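Local coordinates for protein alginate lyase A1-II' (Sphingomonas sp., PDB 2Z42) that probably cleaves the polysaccharide alginate by beta-elimination, this chain being its lyase domain, a jelly-roll-like beta sandwich of the concanavalin clan, at residues 62-67 / 203-208; 97-102 / 215-220; 109-114 / 122-127; 129-134 / 156-161. One frame throughout, in Å; residues are numbered along the deposited sequence.

Contact 1. Residues 62-67 / 203-208; sequences NSSYPR and GNYVQD. With SO4 (sulfate ion), chain C.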
loop_
_atom_site.group_PDB
_atom_site.type_symbol
_atom_site.label_atom_id
_atom_site.label_comp_id
_atom_site.label_asym_id
_atom_site.label_seq_id
_atom_site.Cartn_x
_atom_site.Cartn_y
_atom_site.Cartn_z
ATOM N N ASN A 62 4.073 -14.206 1.729
ATOM C CA ASN A 62 2.809 -13.480 1.569
ATOM C C ASN A 62 2.819 -12.467 0.411
ATOM O O ASN A 62 1.881 -11.671 0.272
ATOM C CB ASN A 62 2.412 -12.774 2.883
ATOM C CG ASN A 62 2.414 -13.708 4.096
ATOM O OD1 ASN A 62 2.681 -14.901 3.981
ATOM N ND2 ASN A 62 2.108 -13.155 5.270
ATOM N N SER A 63 3.869 -12.489 -0.414
ATOM C CA SER A 63 3.955 -11.571 -1.571
ATOM C C SER A 63 4.555 -12.184 -2.836
ATOM O O SER A 63 5.696 -12.675 -2.804
ATOM C CB SER A 63 4.705 -10.281 -1.190
ATOM O OG SER A 63 5.754 -10.516 -0.246
ATOM N N SER A 64 3.802 -12.076 -3.938
ATOM C CA SER A 64 4.123 -12.685 -5.250
ATOM C C SER A 64 5.321 -12.037 -5.949
ATOM O O SER A 64 5.928 -12.624 -6.846
ATOM C CB SER A 64 2.914 -12.587 -6.197
ATOM O OG SER A 64 1.704 -13.053 -5.613
ATOM N N TYR A 65 5.635 -10.809 -5.545
ATOM C CA TYR A 65 6.612 -9.981 -6.218
ATOM C C TYR A 65 7.451 -9.235 -5.180
ATOM O O TYR A 65 7.041 -9.106 -4.035
ATOM C CB TYR A 65 5.887 -8.940 -7.066
ATOM C CG TYR A 65 4.954 -9.490 -8.115
ATOM C CD1 TYR A 65 3.578 -9.514 -7.911
ATOM C CD2 TYR A 65 5.455 -9.953 -9.324
ATOM C CE1 TYR A 65 2.716 -10.017 -8.893
ATOM C CE2 TYR A 65 4.601 -10.462 -10.311
ATOM C CZ TYR A 65 3.242 -10.482 -10.082
ATOM O OH TYR A 65 2.377 -10.977 -11.040
ATOM N N PRO A 66 8.616 -8.705 -5.593
ATOM C CA PRO A 66 9.390 -7.882 -4.658
ATOM C C PRO A 66 8.714 -6.556 -4.320
ATOM O O PRO A 66 7.890 -6.043 -5.081
ATOM C CB PRO A 66 10.703 -7.623 -5.409
ATOM C CG PRO A 66 10.743 -8.658 -6.530
ATOM C CD PRO A 66 9.293 -8.852 -6.891
ATOM N N ARG A 67 9.088 -5.995 -3.175
ATOM C CA ARG A 67 8.514 -4.738 -2.734
ATOM C C ARG A 67 9.478 -3.914 -1.897
ATOM O O ARG A 67 10.332 -4.460 -1.179
ATOM C CB ARG A 67 7.253 -5.010 -1.914
ATOM C CG ARG A 67 7.553 -5.722 -0.591
ATOM C CD ARG A 67 6.357 -6.443 -0.026
ATOM N NE ARG A 67 6.684 -7.223 1.171
ATOM C CZ ARG A 67 5.777 -7.917 1.853
ATOM N NH1 ARG A 67 6.117 -8.595 2.947
ATOM N NH2 ARG A 67 4.517 -7.917 1.444
ATOM N N GLY A 203 3.649 2.264 -0.953
ATOM C CA GLY A 203 5.049 2.234 -1.395
ATOM C C GLY A 203 5.150 1.726 -2.813
ATOM O O GLY A 203 4.520 2.279 -3.716
ATOM N N ASN A 204 5.928 0.666 -3.011
ATOM C CA ASN A 204 6.281 0.221 -4.346
ATOM C C ASN A 204 6.321 -1.294 -4.336
ATOM O O ASN A 204 7.329 -1.897 -3.949
ATOM C CB ASN A 204 7.656 0.795 -4.714
ATOM C CG ASN A 204 8.093 0.409 -6.113
ATOM O OD1 ASN A 204 7.399 -0.345 -6.805
ATOM N ND2 ASN A 204 9.244 0.939 -6.546
ATOM N N TYR A 205 5.208 -1.897 -4.742
ATOM C CA TYR A 205 5.118 -3.351 -4.808
ATOM C C TYR A 205 5.156 -3.684 -6.304
ATOM O O TYR A 205 4.176 -3.487 -7.050
ATOM C CB TYR A 205 3.829 -3.783 -4.109
ATOM C CG TYR A 205 3.466 -5.243 -4.148
ATOM C CD1 TYR A 205 4.441 -6.247 -4.131
ATOM C CD2 TYR A 205 2.118 -5.621 -4.152
ATOM C CE1 TYR A 205 4.077 -7.593 -4.150
ATOM C CE2 TYR A 205 1.753 -6.954 -4.158
ATOM C CZ TYR A 205 2.731 -7.932 -4.171
ATOM O OH TYR A 205 2.361 -9.253 -4.171
ATOM N N VAL A 206 6.329 -4.111 -6.748
ATOM C CA VAL A 206 6.633 -4.129 -8.178
ATOM C C VAL A 206 6.050 -5.377 -8.859
ATOM O O VAL A 206 6.445 -6.486 -8.534
ATOM C CB VAL A 206 8.154 -3.926 -8.453
ATOM C CG1 VAL A 206 9.005 -5.019 -7.832
ATOM C CG2 VAL A 206 8.417 -3.866 -9.928
ATOM N N GLN A 207 5.098 -5.200 -9.794
ATOM C CA GLN A 207 4.396 -6.362 -10.373
ATOM C C GLN A 207 5.168 -6.965 -11.538
ATOM O O GLN A 207 4.647 -7.065 -12.666
ATOM C CB GLN A 207 2.975 -5.995 -10.805
ATOM C CG GLN A 207 2.172 -5.339 -9.703
ATOM C CD GLN A 207 1.936 -6.257 -8.509
ATOM O OE1 GLN A 207 1.139 -7.199 -8.581
ATOM N NE2 GLN A 207 2.630 -5.985 -7.394
ATOM N N ASP A 208 6.411 -7.348 -11.247
ATOM C CA ASP A 208 7.315 -7.947 -12.218
ATOM C C ASP A 208 8.388 -8.656 -11.384
ATOM O O ASP A 208 8.985 -8.054 -10.471
ATOM C CB ASP A 208 7.899 -6.848 -13.119
ATOM C CG ASP A 208 8.695 -7.383 -14.285
ATOM O OD1 ASP A 208 8.746 -6.693 -15.324
ATOM O OD2 ASP A 208 9.300 -8.454 -14.158
HETATM S S SO4 C . -0.704 -10.900 -3.902
HETATM O O1 SO4 C . -0.525 -9.475 -4.177
HETATM O O2 SO4 C . 0.591 -11.529 -3.647
HETATM O O3 SO4 C . -1.557 -11.087 -2.733
HETATM O O4 SO4 C . -1.335 -11.542 -5.051
#

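Contact 2. Residues 97-102 / 215-220; sequences TVQLPS and SAIAKL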
loop_
_atom_site.group_PDB
_atom_site.type_symbol
_atom_site.label_atom_id
_atom_site.label_comp_id
_atom_site.label_asym_id
_atom_site.label_seq_id
_atom_site.Cartn_x
_atom_site.Cartn_y
_atom_site.Cartn_z
ATOM N N THR A 97 4.476 8.003 -9.708
ATOM C CA THR A 97 5.298 6.869 -10.085
ATOM C C THR A 97 6.253 7.393 -11.129
ATOM O O THR A 97 5.811 7.975 -12.123
ATOM C CB THR A 97 4.437 5.715 -10.628
ATOM O OG1 THR A 97 3.716 5.133 -9.532
ATOM C CG2 THR A 97 5.287 4.650 -11.310
ATOM N N VAL A 98 7.552 7.207 -10.896
ATOM C CA VAL A 98 8.567 7.778 -11.787
ATOM C C VAL A 98 9.181 6.778 -12.780
ATOM O O VAL A 98 9.561 7.155 -13.901
ATOM C CB VAL A 98 9.634 8.691 -11.032
ATOM C CG1 VAL A 98 9.319 8.939 -9.542
ATOM C CG2 VAL A 98 11.090 8.305 -11.338
ATOM N N GLN A 99 9.259 5.511 -12.386
ATOM C CA GLN A 99 9.828 4.480 -13.237
ATOM C C GLN A 99 9.097 3.153 -13.050
ATOM O O GLN A 99 8.757 2.767 -11.926
ATOM C CB GLN A 99 11.322 4.320 -12.939
ATOM C CG GLN A 99 12.037 3.258 -13.752
ATOM C CD GLN A 99 13.512 3.216 -13.452
ATOM O OE1 GLN A 99 14.240 4.186 -13.688
ATOM N NE2 GLN A 99 13.968 2.096 -12.921
ATOM N N LEU A 100 8.850 2.479 -14.175
ATOM C CA LEU A 100 8.146 1.214 -14.195
ATOM C C LEU A 100 9.068 0.044 -14.546
ATOM O O LEU A 100 10.090 0.241 -15.228
ATOM C CB LEU A 100 6.988 1.287 -15.214
ATOM C CG LEU A 100 5.849 2.210 -14.802
ATOM C CD1 LEU A 100 4.962 2.528 -16.025
ATOM C CD2 LEU A 100 5.029 1.574 -13.690
ATOM N N PRO A 101 8.705 -1.176 -14.116
ATOM C CA PRO A 101 9.417 -2.361 -14.544
ATOM C C PRO A 101 8.961 -2.723 -15.962
ATOM O O PRO A 101 8.058 -2.086 -16.494
ATOM C CB PRO A 101 8.914 -3.423 -13.574
ATOM C CG PRO A 101 7.492 -3.029 -13.352
ATOM C CD PRO A 101 7.531 -1.529 -13.277
ATOM N N SER A 102 9.559 -3.745 -16.547
ATOM C CA SER A 102 9.178 -4.141 -17.911
ATOM C C SER A 102 7.676 -4.455 -18.026
ATOM O O SER A 102 7.042 -4.125 -19.041
ATOM C CB SER A 102 10.042 -5.301 -18.398
ATOM O OG SER A 102 11.386 -4.854 -18.551
ATOM N N SER A 215 13.517 -2.372 -12.749
ATOM C CA SER A 215 13.178 -1.874 -11.422
ATOM C C SER A 215 12.158 -0.759 -11.526
ATOM O O SER A 215 11.948 -0.202 -12.612
ATOM C CB SER A 215 14.430 -1.356 -10.713
ATOM O OG SER A 215 14.969 -0.208 -11.371
ATOM N N ALA A 216 11.536 -0.438 -10.397
ATOM C CA ALA A 216 10.543 0.633 -10.351
ATOM C C ALA A 216 10.863 1.660 -9.274
ATOM O O ALA A 216 11.535 1.349 -8.287
ATOM C CB ALA A 216 9.154 0.055 -10.104
ATOM N N ILE A 217 10.355 2.872 -9.469
ATOM C CA ILE A 217 10.494 3.947 -8.477
ATOM C C ILE A 217 9.120 4.570 -8.277
ATOM O O ILE A 217 8.482 4.982 -9.241
ATOM C CB ILE A 217 11.496 5.036 -8.940
ATOM C CG1 ILE A 217 12.895 4.447 -9.121
ATOM C CG2 ILE A 217 11.482 6.243 -7.968
ATOM C CD1 ILE A 217 13.898 5.424 -9.759
ATOM N N ALA A 218 8.676 4.626 -7.026
ATOM C CA ALA A 218 7.489 5.377 -6.649
ATOM C C ALA A 218 7.857 6.356 -5.537
ATOM O O ALA A 218 8.768 6.102 -4.748
ATOM C CB ALA A 218 6.366 4.439 -6.210
ATOM N N LYS A 219 7.137 7.467 -5.497
ATOM C CA LYS A 219 7.364 8.544 -4.530
ATOM C C LYS A 219 6.065 8.917 -3.826
ATOM O O LYS A 219 4.977 8.890 -4.445
ATOM C CB LYS A 219 7.867 9.791 -5.263
ATOM C CG LYS A 219 9.299 9.733 -5.724
ATOM C CD LYS A 219 9.688 11.075 -6.318
ATOM C CE LYS A 219 11.160 11.177 -6.537
ATOM N NZ LYS A 219 11.495 12.559 -7.027
ATOM N N LEU A 220 6.206 9.312 -2.557
ATOM C CA LEU A 220 5.147 9.924 -1.769
ATOM C C LEU A 220 5.558 11.298 -1.230
ATOM O O LEU A 220 6.676 11.467 -0.716
ATOM C CB LEU A 220 4.749 9.034 -0.591
ATOM C CG LEU A 220 4.154 7.679 -0.997
ATOM C CD1 LEU A 220 3.968 6.828 0.255
ATOM C CD2 LEU A 220 2.836 7.881 -1.715
HETATM O O HOH W 1 12.832 -0.662 -15.276
#

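Contact 3. Residues 109-114 / 122-127; sequences AQIHGI and PPLVKA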
loop_
_atom_site.group_PDB
_atom_site.type_symbol
_atom_site.label_atom_id
_atom_site.label_comp_id
_atom_site.label_asym_id
_atom_site.label_seq_id
_atom_site.Cartn_x
_atom_site.Cartn_y
_atom_site.Cartn_z
ATOM N N ALA A 109 -0.432 1.353 -3.372
ATOM C CA ALA A 109 -1.105 1.353 -2.070
ATOM C C ALA A 109 -1.974 0.121 -1.932
ATOM O O ALA A 109 -2.421 -0.449 -2.927
ATOM C CB ALA A 109 -1.954 2.597 -1.894
ATOM N N GLN A 110 -2.244 -0.284 -0.697
ATOM C CA GLN A 110 -3.135 -1.428 -0.463
ATOM C C GLN A 110 -3.936 -1.274 0.814
ATOM O O GLN A 110 -3.562 -0.521 1.709
ATOM C CB GLN A 110 -2.346 -2.739 -0.328
ATOM C CG GLN A 110 -1.443 -3.049 -1.487
ATOM C CD GLN A 110 -0.843 -4.437 -1.403
ATOM O OE1 GLN A 110 -1.562 -5.437 -1.379
ATOM N NE2 GLN A 110 0.481 -4.507 -1.342
ATOM N N ILE A 111 -5.035 -2.029 0.898
ATOM C CA ILE A 111 -5.525 -2.487 2.206
ATOM C C ILE A 111 -5.370 -3.995 2.132
ATOM O O ILE A 111 -5.835 -4.630 1.183
ATOM C CB ILE A 111 -7.008 -2.163 2.441
ATOM C CG1 ILE A 111 -7.205 -0.661 2.530
ATOM C CG2 ILE A 111 -7.511 -2.880 3.705
ATOM C CD1 ILE A 111 -8.675 -0.252 2.550
ATOM N N HIS A 112 -4.686 -4.577 3.104
ATOM C CA HIS A 112 -4.478 -6.021 3.080
ATOM C C HIS A 112 -5.211 -6.677 4.260
ATOM O O HIS A 112 -5.227 -6.132 5.364
ATOM C CB HIS A 112 -2.973 -6.343 3.112
ATOM C CG HIS A 112 -2.643 -7.702 2.596
ATOM N ND1 HIS A 112 -1.931 -7.905 1.431
ATOM C CD2 HIS A 112 -2.927 -8.935 3.084
ATOM C CE1 HIS A 112 -1.792 -9.204 1.228
ATOM N NE2 HIS A 112 -2.392 -9.849 2.212
ATOM N N GLY A 113 -5.856 -7.812 3.997
ATOM C CA GLY A 113 -6.493 -8.615 5.043
ATOM C C GLY A 113 -5.454 -9.377 5.831
ATOM O O GLY A 113 -4.365 -9.681 5.338
ATOM N N ILE A 114 -5.812 -9.710 7.064
ATOM C CA ILE A 114 -4.943 -10.492 7.925
ATOM C C ILE A 114 -5.837 -11.194 8.948
ATOM O O ILE A 114 -6.908 -10.696 9.285
ATOM C CB ILE A 114 -3.844 -9.609 8.583
ATOM C CG1 ILE A 114 -2.787 -10.466 9.281
ATOM C CG2 ILE A 114 -4.447 -8.569 9.546
ATOM C CD1 ILE A 114 -1.591 -9.634 9.804
ATOM N N PRO A 122 -6.355 -12.594 2.219
ATOM C CA PRO A 122 -6.176 -11.961 0.921
ATOM C C PRO A 122 -5.994 -10.443 1.003
ATOM O O PRO A 122 -6.378 -9.827 1.991
ATOM C CB PRO A 122 -7.477 -12.295 0.177
ATOM C CG PRO A 122 -8.446 -12.630 1.239
ATOM C CD PRO A 122 -7.693 -13.197 2.369
ATOM N N PRO A 123 -5.434 -9.848 -0.051
ATOM C CA PRO A 123 -5.496 -8.395 -0.159
ATOM C C PRO A 123 -6.948 -7.986 -0.361
ATOM O O PRO A 123 -7.710 -8.724 -0.992
ATOM C CB PRO A 123 -4.687 -8.069 -1.426
ATOM C CG PRO A 123 -4.088 -9.378 -1.887
ATOM C CD PRO A 123 -4.793 -10.501 -1.210
ATOM N N LEU A 124 -7.324 -6.837 0.175
ATOM C CA LEU A 124 -8.659 -6.303 -0.044
ATOM C C LEU A 124 -8.654 -5.255 -1.162
ATOM O O LEU A 124 -9.428 -5.361 -2.105
ATOM C CB LEU A 124 -9.175 -5.681 1.239
ATOM C CG LEU A 124 -10.666 -5.544 1.549
ATOM C CD1 LEU A 124 -10.967 -4.172 2.091
ATOM C CD2 LEU A 124 -11.689 -6.020 0.496
ATOM N N VAL A 125 -7.815 -4.223 -1.029
ATOM C CA VAL A 125 -7.688 -3.193 -2.056
ATOM C C VAL A 125 -6.245 -3.175 -2.559
ATOM O O VAL A 125 -5.305 -3.181 -1.758
ATOM C CB VAL A 125 -8.070 -1.790 -1.524
ATOM C CG1 VAL A 125 -7.904 -0.733 -2.615
ATOM C CG2 VAL A 125 -9.519 -1.782 -0.998
ATOM N N LYS A 126 -6.079 -3.206 -3.876
ATOM C CA LYS A 126 -4.756 -2.994 -4.493
ATOM C C LYS A 126 -4.865 -1.857 -5.492
ATOM O O LYS A 126 -5.681 -1.925 -6.420
ATOM C CB LYS A 126 -4.271 -4.257 -5.199
ATOM C CG LYS A 126 -4.236 -5.466 -4.314
ATOM C CD LYS A 126 -3.674 -6.690 -5.029
ATOM C CE LYS A 126 -4.420 -6.957 -6.296
ATOM N NZ LYS A 126 -5.834 -7.330 -6.053
ATOM N N ALA A 127 -4.024 -0.835 -5.310
ATOM C CA ALA A 127 -3.999 0.322 -6.194
ATOM C C ALA A 127 -2.955 0.038 -7.257
ATOM O O ALA A 127 -1.752 0.223 -7.019
ATOM C CB ALA A 127 -3.654 1.597 -5.399
#

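Contact 4. Residues 129-134 / 156-161; sequences FQDGQL and IKLGDL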
loop_
_atom_site.group_PDB
_atom_site.type_symbol
_atom_site.label_atom_id
_atom_site.label_comp_id
_atom_site.label_asym_id
_atom_site.label_seq_id
_atom_site.Cartn_x
_atom_site.Cartn_y
_atom_site.Cartn_z
ATOM N N PHE A 129 -1.007 0.716 -10.494
ATOM C CA PHE A 129 -0.637 1.776 -11.429
ATOM C C PHE A 129 -0.055 1.231 -12.725
ATOM O O PHE A 129 0.844 0.405 -12.712
ATOM C CB PHE A 129 0.387 2.729 -10.789
ATOM C CG PHE A 129 0.779 3.855 -11.674
ATOM C CD1 PHE A 129 1.829 3.718 -12.581
ATOM C CD2 PHE A 129 0.089 5.058 -11.618
ATOM C CE1 PHE A 129 2.179 4.789 -13.424
ATOM C CE2 PHE A 129 0.436 6.117 -12.452
ATOM C CZ PHE A 129 1.487 5.964 -13.362
ATOM N N GLN A 130 -0.566 1.735 -13.850
ATOM C CA GLN A 130 0.066 1.568 -15.152
ATOM C C GLN A 130 0.107 2.948 -15.802
ATOM O O GLN A 130 -0.619 3.848 -15.400
ATOM C CB GLN A 130 -0.738 0.610 -16.036
ATOM C CG GLN A 130 -0.814 -0.807 -15.530
ATOM C CD GLN A 130 -1.643 -1.693 -16.437
ATOM O OE1 GLN A 130 -1.139 -2.243 -17.420
ATOM N NE2 GLN A 130 -2.921 -1.847 -16.106
ATOM N N ASP A 131 0.960 3.114 -16.799
ATOM C CA ASP A 131 1.058 4.385 -17.490
ATOM C C ASP A 131 -0.255 4.676 -18.203
ATOM O O ASP A 131 -0.590 4.038 -19.205
ATOM C CB ASP A 131 2.227 4.372 -18.464
ATOM C CG ASP A 131 2.602 5.765 -18.953
ATOM O OD1 ASP A 131 1.972 6.777 -18.547
ATOM O OD2 ASP A 131 3.562 5.835 -19.744
ATOM N N GLY A 132 -1.012 5.610 -17.642
ATOM C CA GLY A 132 -2.280 6.016 -18.228
ATOM C C GLY A 132 -3.492 5.672 -17.388
ATOM O O GLY A 132 -4.552 6.268 -17.562
ATOM N N GLN A 133 -3.367 4.717 -16.470
ATOM C CA GLN A 133 -4.543 4.308 -15.683
ATOM C C GLN A 133 -4.158 3.725 -14.341
ATOM O O GLN A 133 -3.212 2.934 -14.259
ATOM C CB GLN A 133 -5.342 3.260 -16.469
ATOM C CG GLN A 133 -6.808 3.100 -16.046
ATOM C CD GLN A 133 -7.579 2.229 -17.010
ATOM O OE1 GLN A 133 -8.528 2.685 -17.665
ATOM N NE2 GLN A 133 -7.160 0.983 -17.137
ATOM N N LEU A 134 -4.882 4.113 -13.291
ATOM C CA LEU A 134 -4.765 3.409 -12.020
ATOM C C LEU A 134 -6.053 2.637 -11.794
ATOM O O LEU A 134 -7.144 3.173 -11.971
ATOM C CB LEU A 134 -4.445 4.344 -10.839
ATOM C CG LEU A 134 -4.072 3.527 -9.585
ATOM C CD1 LEU A 134 -2.899 4.106 -8.846
ATOM C CD2 LEU A 134 -5.261 3.403 -8.684
ATOM N N ILE A 156 -4.026 9.137 -15.759
ATOM C CA ILE A 156 -2.929 9.323 -14.820
ATOM C C ILE A 156 -1.674 8.740 -15.450
ATOM O O ILE A 156 -1.539 7.529 -15.544
ATOM C CB ILE A 156 -3.239 8.682 -13.457
ATOM C CG1 ILE A 156 -4.582 9.198 -12.925
ATOM C CG2 ILE A 156 -2.095 8.949 -12.475
ATOM C CD1 ILE A 156 -5.086 8.468 -11.720
ATOM N N LYS A 157 -0.776 9.606 -15.913
ATOM C CA LYS A 157 0.404 9.158 -16.629
ATOM C C LYS A 157 1.594 8.954 -15.695
ATOM O O LYS A 157 1.620 9.453 -14.553
ATOM C CB LYS A 157 0.796 10.153 -17.727
ATOM C CG LYS A 157 -0.342 10.494 -18.690
ATOM C CD LYS A 157 0.004 11.694 -19.552
ATOM C CE LYS A 157 -0.106 13.019 -18.766
ATOM N NZ LYS A 157 -1.385 13.140 -18.000
ATOM N N LEU A 158 2.569 8.206 -16.192
ATOM C CA LEU A 158 3.882 8.096 -15.564
ATOM C C LEU A 158 4.393 9.515 -15.306
ATOM O O LEU A 158 4.393 10.361 -16.207
ATOM C CB LEU A 158 4.814 7.323 -16.520
ATOM C CG LEU A 158 6.078 6.513 -16.191
ATOM C CD1 LEU A 158 7.362 7.157 -16.696
ATOM C CD2 LEU A 158 6.166 6.075 -14.732
ATOM N N GLY A 159 4.768 9.796 -14.057
ATOM C CA GLY A 159 5.275 11.115 -13.695
ATOM C C GLY A 159 4.243 12.113 -13.180
ATOM O O GLY A 159 4.607 13.154 -12.596
ATOM N N ASP A 160 2.960 11.818 -13.402
ATOM C CA ASP A 160 1.880 12.689 -12.935
ATOM C C ASP A 160 1.720 12.596 -11.426
ATOM O O ASP A 160 1.778 11.510 -10.847
ATOM C CB ASP A 160 0.533 12.298 -13.550
ATOM C CG ASP A 160 0.366 12.766 -14.978
ATOM O OD1 ASP A 160 1.304 13.369 -15.540
ATOM O OD2 ASP A 160 -0.734 12.513 -15.521
ATOM N N LEU A 161 1.490 13.743 -10.799
ATOM C CA LEU A 161 1.059 13.761 -9.405
ATOM C C LEU A 161 -0.316 13.127 -9.271
ATOM O O LEU A 161 -1.243 13.497 -10.016
ATOM C CB LEU A 161 0.972 15.199 -8.895
ATOM C CG LEU A 161 0.260 15.398 -7.551
ATOM C CD1 LEU A 161 1.185 14.965 -6.432
ATOM C CD2 LEU A 161 -0.148 16.852 -7.367
#

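Contact 1. Residues 62-67 / 203-208
A sulfate site closes the contact where the loop 62-67 runs alongside Tyr205 and Gln207. The sulfate, probably from the crystallisation liquor, is bound by Ser64 and Tyr205: Ser64 OG lies 2.7 Å from sulfate O2, the backbone N of Ser64 adds a longer bond to the same oxygen, and Tyr205 OH donates to sulfate O1 at 2.9 Å. Ser64 N also reaches Tyr205 OH at 3.2 Å, bent to 135° at the hydrogen, so the phenol oxygen ties loop to anion. CG of Tyr205 stands anti to the backbone N (chi1 175°), which sends the ring along the loop with Tyr65 O and sulfate O1 at its edge, in plane. One face of this ring carries the amide of Gln207, folded back at chi2 (-64°) until NE2 bonds to Tyr205 O, 3.0 Å away, from above the carbonyl plane. The same residue covers the other tyrosine: Gln207 CA sits over the centre of the Tyr65 ring as a CH-pi contact, 3.9 Å from the centroid. The backbone is joined by Val206 N to Pro66 O at 3.0 Å, next to the antiparallel non-hydrogen-bonded pair Arg67-Tyr205. Strand 204-206 thus lies between strand 67-72 and strand 105-114, where Tyr205 packs on Ile107 and Gln110, while Val206 turns to Ala216 of strand 215-228 in the other sheet.

Contact 2. Residues 97-102 / 215-220
Val98 and Gln99 both face Ile217 in a classic beta bulge, and their side chains approach it differently. Val98 lays its methyls obliquely against Ile217, CG1 to CG2 at 3.8 Å, and the same CG1 meets the aliphatic stem of Lys219 at CD, 3.9 Å away. Gln99 shares a face of the sheet with Ile217 as an antiparallel hydrogen-bonded pair, CB against CB. With CG opposite the backbone N (chi1 179°) and the chain stretched beyond it, the Gln99 amide arrives at Ser215: NE2 bonds to Ser215 O at 3.1 Å, nearly straight at 173°, yet from above the carbonyl plane. The partner oxygen lies almost in the plane of the amide. Away from that face, the methyl of Ala216 touches Pro101 CD. The bulge makes Ile217 O a double acceptor, from Val98 N at 2.9 Å and from Gln99 N, which uses a lone pair in the carbonyl plane, at 3.3 Å; Ile217 N returns a bond to Gln99 O. Past this last direct backbone bond, the Gln99 amide holds Ser215 O and one water links Ser215 N, whose proton it accepts, to Leu100 O. Lys219, whose apolar stem serves Val98, spends its ammonium in salt bridges to Asp44 and Asp46.

Contact 3. Residues 109-114 / 122-127
His112 and Pro123 pack side by side at one end of the hairpin formed by strands 105-114 and 120-130, while Ile111 anchors the buried side. The tight part centres on Ile111. Ile111 O accepts from Leu124 N at 2.8 Å and from Val125 N at 3.0 Å, a classic beta bulge in which both residues face Ile111, and Ile111 N donates to Val125 O. The Ile111 side chain divides its branches: CG2, anti to the backbone N, lies alongside Leu124 CD1, and CD1 crosses to Val125 CG2, each at 4.0 Å. Farther along that face Ala109 and Ala127 meet methyl to methyl.

The other face is more polar and more exposed on the 122-127 side, where Pro123 and Lys126 are both partly open. Pro123 CA lies over the centre of the His112 ring, and Pro123 CB makes a CH-pi contact, 4.3 Å from the centroid of that ring. Gln110 OE1 comes only within 4.0 Å of Lys126 CG; the far ends turn elsewhere, Gln110 NE2 to Glu69 and Lys126 NZ to Asp148. A sulfate lies close to Pro123. Gly113 N bonds to Pro122 O at 2.9 Å beyond the bulge. Strand 197-202 flanks 105-114, bringing Tyr199 nearly parallel to the His112 ring; strand 132-139 borders 120-130, and strand 162-169 of the opposing sheet packs on Ile111 and the alanines.

Contact 4. Residues 129-134 / 156-161
Asp131 takes hold of Leu158 across two type II beta turns, Gln130-Gln133 and Lys157-Asp160. Its CG is swung opposite the backbone N (chi1 -165°), carrying Asp131 OD1 to within 2.8 Å of Leu158 N in an almost straight bond of 176°, the N-H reaching OD1 from above the carboxylate plane. The Asp131 and Leu158 side chains cross at about a right angle, with Leu158 CB 3.5 Å from Asp131 OD1. Phe129, its ring extended away from its own N (chi1 -178°), turns its edge to 156-158: CE2 of Phe129 touches Ile156 CG2 at 3.8 Å, and CZ lies near Lys157 O and Leu158 N. The other branch of Ile156 ends in CD1, 4.3 Å from Leu134 CB. Gly132 N donates to Ile156 O at 2.9 Å; the return bond from Ile156 N to Gly132 O is weak. Lys157 curls at chi3 and chi4 to bring NZ onto the syn lone pair of Asp160 OD2 in a 2.6 Å salt bridge, while its backbone N meets the same oxygen from above the carboxylate plane. Two donors thus grip one oxygen and brace the second turn. The first turn joins strands 120-130 and 132-139, the second lies between strands 148-156 and 162-169; Phe129 and Leu158 pack on Thr97 of strand 88-99, Ile156 and Leu134 on Met177 of strand 172-177.

In the fold
From the N terminus, the loop before strand 67-72 opens contact 1, which closes only at strand 204-206. Strand 88-99 then opens contact 2, closed later still by strand 215-228, so contacts 1 and 2 cross along the chain. Within both long loops contact 3 closes the short hairpin 105-114/120-130, and contact 4 follows in series, returning the chain from strand 148-156 to the turn after strand 120-130. Contacts 1, 3 and 4 reach one sheet and contact 2 belongs to the other. Val206 against Pro101 joins contacts 1 and 2 between the sheets, a probable hydrogen bond from Gly159 N to Thr97 O joins contacts 2 and 4, and contacts 1 and 3 meet on neighbouring strands 204-206 and 105-114.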